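Local coordinates for protein putative ATP binding component of ABC-transporter (Escherichia coli, PDB 2R5O) that forms the C-terminal, carbohydrate-binding domain of Wzt, the probable ATP-hydrolysing component of an ABC transporter that exports O-antigen polysaccharide, at residues A[31-36]-A[50-55]; A[133-138]-A[168-173]. One frame throughout, in Å; residues are numbered along the deposited sequence.

Interaction 1 of 2, residues A[31-36]-A[50-55]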
loop_
_atom_site.group_PDB
_atom_site.type_symbol
_atom_site.label_atom_id
_atom_site.label_comp_id
_atom_site.label_asym_id
_atom_site.label_seq_id
_atom_site.Cartn_x
_atom_site.Cartn_y
_atom_site.Cartn_z
ATOM N N HIS A 31 28.434 1.570 -2.724
ATOM C CA HIS A 31 28.334 1.695 -4.170
ATOM C C HIS A 31 28.634 0.381 -4.898
ATOM O O HIS A 31 28.361 0.279 -6.099
ATOM C CB HIS A 31 29.269 2.792 -4.669
ATOM C CG HIS A 31 30.712 2.432 -4.620
ATOM N ND1 HIS A 31 31.516 2.596 -3.511
ATOM C CD2 HIS A 31 31.489 1.872 -5.569
ATOM C CE1 HIS A 31 32.736 2.159 -3.795
ATOM N NE2 HIS A 31 32.745 1.719 -5.034
ATOM N N THR A 32 29.180 -0.620 -4.192
ATOM C CA THR A 32 29.530 -1.898 -4.830
ATOM C C THR A 32 28.418 -2.942 -4.798
ATOM O O THR A 32 28.597 -4.021 -5.355
ATOM C CB THR A 32 30.755 -2.556 -4.162
ATOM O OG1 THR A 32 30.403 -3.063 -2.864
ATOM C CG2 THR A 32 31.939 -1.574 -4.058
ATOM N N ARG A 33 27.314 -2.656 -4.122
ATOM C CA ARG A 33 26.304 -3.678 -3.847
ATOM C C ARG A 33 25.249 -3.805 -4.951
ATOM O O ARG A 33 25.019 -2.876 -5.710
ATOM C CB ARG A 33 25.596 -3.387 -2.517
ATOM C CG ARG A 33 26.514 -3.367 -1.309
ATOM C CD ARG A 33 27.361 -4.635 -1.215
ATOM N NE ARG A 33 28.119 -4.634 0.013
ATOM C CZ ARG A 33 29.076 -5.508 0.300
ATOM N NH1 ARG A 33 29.402 -6.460 -0.568
ATOM N NH2 ARG A 33 29.712 -5.433 1.452
ATOM N N PRO A 34 24.600 -4.959 -5.043
ATOM C CA PRO A 34 23.559 -5.132 -6.027
ATOM C C PRO A 34 22.431 -4.119 -5.837
ATOM O O PRO A 34 21.980 -3.885 -4.718
ATOM C CB PRO A 34 23.057 -6.561 -5.749
ATOM C CG PRO A 34 24.232 -7.266 -5.178
ATOM C CD PRO A 34 24.839 -6.198 -4.281
ATOM N N GLY A 35 21.976 -3.546 -6.944
ATOM C CA GLY A 35 20.913 -2.568 -6.942
ATOM C C GLY A 35 21.373 -1.140 -6.728
ATOM O O GLY A 35 20.560 -0.224 -6.838
ATOM N N TYR A 36 22.649 -0.905 -6.442
ATOM C CA TYR A 36 23.103 0.462 -6.220
ATOM C C TYR A 36 22.895 1.293 -7.480
ATOM O O TYR A 36 23.165 0.845 -8.594
ATOM C CB TYR A 36 24.579 0.498 -5.835
ATOM C CG TYR A 36 25.094 1.914 -5.777
ATOM C CD1 TYR A 36 24.773 2.733 -4.706
ATOM C CD2 TYR A 36 25.897 2.432 -6.785
ATOM C CE1 TYR A 36 25.181 4.049 -4.654
ATOM C CE2 TYR A 36 26.335 3.744 -6.747
ATOM C CZ TYR A 36 25.969 4.546 -5.677
ATOM O OH TYR A 36 26.403 5.856 -5.669
ATOM N N ILE A 50 26.779 6.365 5.990
ATOM C CA ILE A 50 26.178 5.081 5.687
ATOM C C ILE A 50 27.144 4.405 4.713
ATOM O O ILE A 50 27.288 4.846 3.572
ATOM C CB ILE A 50 24.799 5.193 5.070
ATOM C CG1 ILE A 50 23.902 6.057 5.954
ATOM C CG2 ILE A 50 24.235 3.819 4.867
ATOM C CD1 ILE A 50 22.566 6.350 5.335
ATOM N N ILE A 51 27.848 3.376 5.177
ATOM C CA ILE A 51 28.967 2.790 4.425
ATOM C C ILE A 51 28.635 1.460 3.733
ATOM O O ILE A 51 29.426 0.981 2.939
ATOM C CB ILE A 51 30.211 2.635 5.332
ATOM C CG1 ILE A 51 29.873 1.940 6.655
ATOM C CG2 ILE A 51 30.828 4.007 5.586
ATOM C CD1 ILE A 51 31.127 1.535 7.428
ATOM N N ASP A 52 27.480 0.880 4.041
ATOM C CA ASP A 52 27.099 -0.379 3.399
ATOM C C ASP A 52 25.609 -0.591 3.593
ATOM O O ASP A 52 24.981 0.057 4.441
ATOM C CB ASP A 52 27.906 -1.558 3.981
ATOM C CG ASP A 52 28.046 -2.737 3.027
ATOM O OD1 ASP A 52 27.536 -2.704 1.902
ATOM O OD2 ASP A 52 28.723 -3.708 3.438
ATOM N N TYR A 53 25.041 -1.484 2.789
ATOM C CA TYR A 53 23.673 -1.951 2.994
ATOM C C TYR A 53 23.561 -3.404 2.603
ATOM O O TYR A 53 24.443 -3.957 1.922
ATOM C CB TYR A 53 22.663 -1.106 2.210
ATOM C CG TYR A 53 22.679 -1.271 0.702
ATOM C CD1 TYR A 53 21.827 -2.161 0.036
ATOM C CD2 TYR A 53 23.529 -0.516 -0.075
ATOM C CE1 TYR A 53 21.840 -2.284 -1.331
ATOM C CE2 TYR A 53 23.531 -0.618 -1.468
ATOM C CZ TYR A 53 22.678 -1.504 -2.076
ATOM O OH TYR A 53 22.716 -1.593 -3.462
ATOM N N HIS A 54 22.457 -3.996 3.024
ATOM C CA HIS A 54 22.153 -5.374 2.677
ATOM C C HIS A 54 20.650 -5.511 2.539
ATOM O O HIS A 54 19.900 -4.887 3.279
ATOM C CB HIS A 54 22.664 -6.334 3.768
ATOM C CG HIS A 54 22.709 -7.761 3.339
ATOM N ND1 HIS A 54 23.760 -8.274 2.611
ATOM C CD2 HIS A 54 21.841 -8.779 3.538
ATOM C CE1 HIS A 54 23.535 -9.563 2.384
ATOM N NE2 HIS A 54 22.368 -9.888 2.916
ATOM N N ILE A 55 20.198 -6.302 1.582
ATOM C CA ILE A 55 18.796 -6.618 1.408
ATOM C C ILE A 55 18.647 -8.116 1.374
ATOM O O ILE A 55 19.445 -8.811 0.731
ATOM C CB ILE A 55 18.221 -5.961 0.133
ATOM C CG1 ILE A 55 18.359 -4.428 0.273
ATOM C CG2 ILE A 55 16.755 -6.358 -0.086
ATOM C CD1 ILE A 55 17.957 -3.598 -0.956
#
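Arg33 meets Asp52 side-on: NE and NH2 each take one carboxylate oxygen, and the guanidinium and carboxylate planes are nearly coplanar, 15° apart. The bond from Arg33 NE to Asp52 OD1, 2.8 Å long, is practically straight at 179° and runs in the guanidinium plane to the syn lone pair of the oxygen. Arg33 NH2 reaches Asp52 OD2, also at 2.8 Å and on the syn side, slightly out of the carboxylate plane. The two side chains cross at about a right angle; the arginine chain is bent at chi2, where CD turns off, and stays extended from there to the guanidinium. Asp52 OD1 has a second donor, the backbone N of Tyr53 at 2.9 Å, which comes from above the carboxylate plane; two N-H groups therefore hold this oxygen and fix how the carboxylate is turned.

The strand with Asp52 belongs to a four-stranded antiparallel sheet of the immunoglobulin-like domain, and here it carries a classic beta bulge, Ile51 and Asp52 both facing Lys77.

Next to the salt bridge, the Tyr53 ring lies alongside the start of the Arg33 chain, whose CG is over one face, offset toward the rim; Arg33 CB comes to 3.5 Å from Tyr53 CZ. The hydroxyl at the far end of the ring enters the type II turn from Arg33 to Tyr36, where Tyr53 OH donates to Pro34 O at 2.7 Å from above the carbonyl plane. Gly35 occupies the turn position whose positive phi suits glycine, and Tyr36 brings its CB to 3.7 Å from Tyr53 OH before its ring leads away and its hydroxyl hydrogen-bonds to Glu40. Elsewhere Tyr53 packs on Tyr30, Phe143 and Ile164.

Interaction 2 of 2, residues A[133-138]-A[168-173]; sequences DLNSGD and VTKSMD
Val168 pairs with Gly137 as an antiparallel hydrogen-bonded pair: its N donates to Gly137 O at 2.9 Å, and its O accepts from Gly137 N at 3.1 Å. The same Val168 oxygen takes a CA-H...O contact from Ser136, while Val168 CG1, anti to the backbone N (chi1 174°), lies 3.5 Å from Asn135 O.

After Thr169, whose hydroxyl bonds to Ser65, the pairing gives way to water and side chains. Lys170 N donates to a water that in turn donates to Ser136 OG. The lysine chain passes Asn135, with Lys170 CD 3.6 Å from Asn135 OD1, then bends at chi3 and chi4, and NZ reaches Leu134 O through another water.

The chain then loops back to Asp173. Asp173 OD1 accepts from Ser136 OG at 2.8 Å, on the syn side and 19° out of the carboxylate plane, and OD2 is joined to Ser136 O by a third water. The Asn135 and Asp173 side chains cross at about a right angle, amide and carboxylate planes 61° apart; Asn135 OD1 takes the backbone N of Ser136, while ND2 is held by the carbonyls of Phe174 and Gly176.

This is the open end of the hairpin formed by strands 137-147 and 153-169, part of the larger mixed sheet of the immunoglobulin-like domain, with Tyr139 covering Val168, backbone hydrogen bonds from Thr169 to Leu66 and Gly68, and Met172 touching Phe107 on helix 106-109 of the second subunit.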
loop_
_atom_site.group_PDB
_atom_site.type_symbol
_atom_site.label_atom_id
_atom_site.label_comp_id
_atom_site.label_asym_id
_atom_site.label_seq_id
_atom_site.Cartn_x
_atom_site.Cartn_y
_atom_site.Cartn_z
ATOM N N ASP A 133 4.394 -4.546 -0.165
ATOM C CA ASP A 133 2.968 -4.589 -0.606
ATOM C C ASP A 133 2.751 -3.606 -1.803
ATOM O O ASP A 133 2.043 -2.608 -1.698
ATOM C CB ASP A 133 2.042 -4.272 0.590
ATOM C CG ASP A 133 1.960 -5.381 1.626
ATOM O OD1 ASP A 133 2.383 -6.513 1.364
ATOM O OD2 ASP A 133 1.450 -5.134 2.748
ATOM N N LEU A 134 3.467 -3.893 -2.892
ATOM C CA LEU A 134 3.550 -3.079 -4.094
ATOM C C LEU A 134 3.309 -3.939 -5.311
ATOM O O LEU A 134 3.501 -5.165 -5.281
ATOM C CB LEU A 134 4.931 -2.405 -4.235
ATOM C CG LEU A 134 5.361 -1.496 -3.089
ATOM C CD1 LEU A 134 6.740 -0.951 -3.323
ATOM C CD2 LEU A 134 4.392 -0.367 -2.862
ATOM N N ASN A 135 2.851 -3.318 -6.393
ATOM C CA ASN A 135 2.606 -4.045 -7.628
ATOM C C ASN A 135 3.941 -4.314 -8.337
ATOM O O ASN A 135 4.997 -3.766 -7.992
ATOM C CB ASN A 135 1.659 -3.232 -8.532
ATOM C CG ASN A 135 0.738 -4.100 -9.367
ATOM O OD1 ASN A 135 0.913 -5.319 -9.430
ATOM N ND2 ASN A 135 -0.248 -3.477 -9.991
ATOM N N SER A 136 3.913 -5.178 -9.339
ATOM C CA SER A 136 5.122 -5.425 -10.128
ATOM C C SER A 136 5.653 -4.113 -10.658
ATOM O O SER A 136 4.859 -3.230 -11.034
ATOM C CB SER A 136 4.828 -6.292 -11.355
ATOM O OG SER A 136 4.452 -7.596 -10.973
ATOM N N GLY A 137 6.980 -3.969 -10.699
ATOM C CA GLY A 137 7.604 -2.774 -11.249
ATOM C C GLY A 137 8.888 -2.434 -10.516
ATOM O O GLY A 137 9.412 -3.234 -9.772
ATOM N N ASP A 138 9.424 -1.260 -10.784
ATOM C CA ASP A 138 10.700 -0.789 -10.235
ATOM C C ASP A 138 10.436 0.380 -9.282
ATOM O O ASP A 138 9.575 1.244 -9.563
ATOM C CB ASP A 138 11.619 -0.310 -11.368
ATOM C CG ASP A 138 12.188 -1.444 -12.207
ATOM O OD1 ASP A 138 12.082 -2.613 -11.813
ATOM O OD2 ASP A 138 12.752 -1.135 -13.282
ATOM N N VAL A 168 10.168 -5.477 -8.184
ATOM C CA VAL A 168 9.119 -6.284 -7.552
ATOM C C VAL A 168 8.488 -7.145 -8.618
ATOM O O VAL A 168 8.138 -6.647 -9.682
ATOM C CB VAL A 168 8.024 -5.392 -6.867
ATOM C CG1 VAL A 168 6.881 -6.244 -6.341
ATOM C CG2 VAL A 168 8.649 -4.580 -5.726
ATOM N N THR A 169 8.317 -8.411 -8.291
ATOM C CA THR A 169 7.672 -9.388 -9.166
ATOM C C THR A 169 6.435 -10.019 -8.509
ATOM O O THR A 169 6.378 -10.159 -7.285
ATOM C CB THR A 169 8.634 -10.515 -9.626
ATOM O OG1 THR A 169 9.313 -11.066 -8.491
ATOM C CG2 THR A 169 9.665 -9.970 -10.595
ATOM N N LYS A 170 5.459 -10.351 -9.351
ATOM C CA LYS A 170 4.220 -11.045 -8.978
ATOM C C LYS A 170 3.788 -11.899 -10.163
ATOM O O LYS A 170 4.248 -11.712 -11.307
ATOM C CB LYS A 170 3.094 -10.034 -8.713
ATOM C CG LYS A 170 3.328 -9.019 -7.633
ATOM C CD LYS A 170 2.150 -8.075 -7.491
ATOM C CE LYS A 170 0.917 -8.784 -6.983
ATOM N NZ LYS A 170 1.067 -9.268 -5.576
ATOM N N SER A 171 2.890 -12.845 -9.905
ATOM C CA SER A 171 2.274 -13.625 -10.989
ATOM C C SER A 171 1.100 -12.874 -11.602
ATOM O O SER A 171 1.003 -12.780 -12.826
ATOM C CB SER A 171 1.842 -15.018 -10.512
ATOM O OG SER A 171 1.008 -14.936 -9.393
ATOM N N MET A 172 0.187 -12.383 -10.761
ATOM C CA MET A 172 -0.987 -11.650 -11.240
ATOM C C MET A 172 -1.031 -10.264 -10.626
ATOM O O MET A 172 -1.269 -10.095 -9.413
ATOM C CB MET A 172 -2.255 -12.401 -10.898
ATOM C CG MET A 172 -2.294 -13.784 -11.530
ATOM S SD MET A 172 -3.948 -14.455 -11.550
ATOM C CE MET A 172 -3.606 -16.197 -11.688
ATOM N N ASP A 173 -0.839 -9.261 -11.472
ATOM C CA ASP A 173 -0.907 -7.868 -11.023
ATOM C C ASP A 173 -2.360 -7.487 -10.688
ATOM O O ASP A 173 -3.295 -7.938 -11.332
ATOM C CB ASP A 173 -0.417 -6.933 -12.132
ATOM C CG ASP A 173 1.074 -6.940 -12.297
ATOM O OD1 ASP A 173 1.745 -7.793 -11.672
ATOM O OD2 ASP A 173 1.561 -6.075 -13.060
HETATM O O HOH W 1 1.926 -7.170 -3.969
HETATM O O HOH W 2 6.163 -9.480 -12.219
HETATM O O HOH W 3 2.512 -3.240 -12.300
#

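In the fold
From the N terminus, the loop ahead of strand 41-43 folds back on strand 48-57, so interaction 1 closes a short loop of 13 intervening residues. The chain then runs through most of the remaining strands before interaction 2 opens, closing 29 residues that make up nearly all of the hairpin 137-147/153-169. The two closures follow in series, neither nested nor crossed. The centres of interactions 1 and 2 are about 22 Å apart, and the nearest atoms of interactions 1 and 2 about 10 Å apart. Interaction 1 lays the N-terminal loop on the four-stranded sheet, interaction 2 fastens the end of the seven-stranded one, and strand 153-169 links them through the Gly35 to Ile165 backbone hydrogen bond.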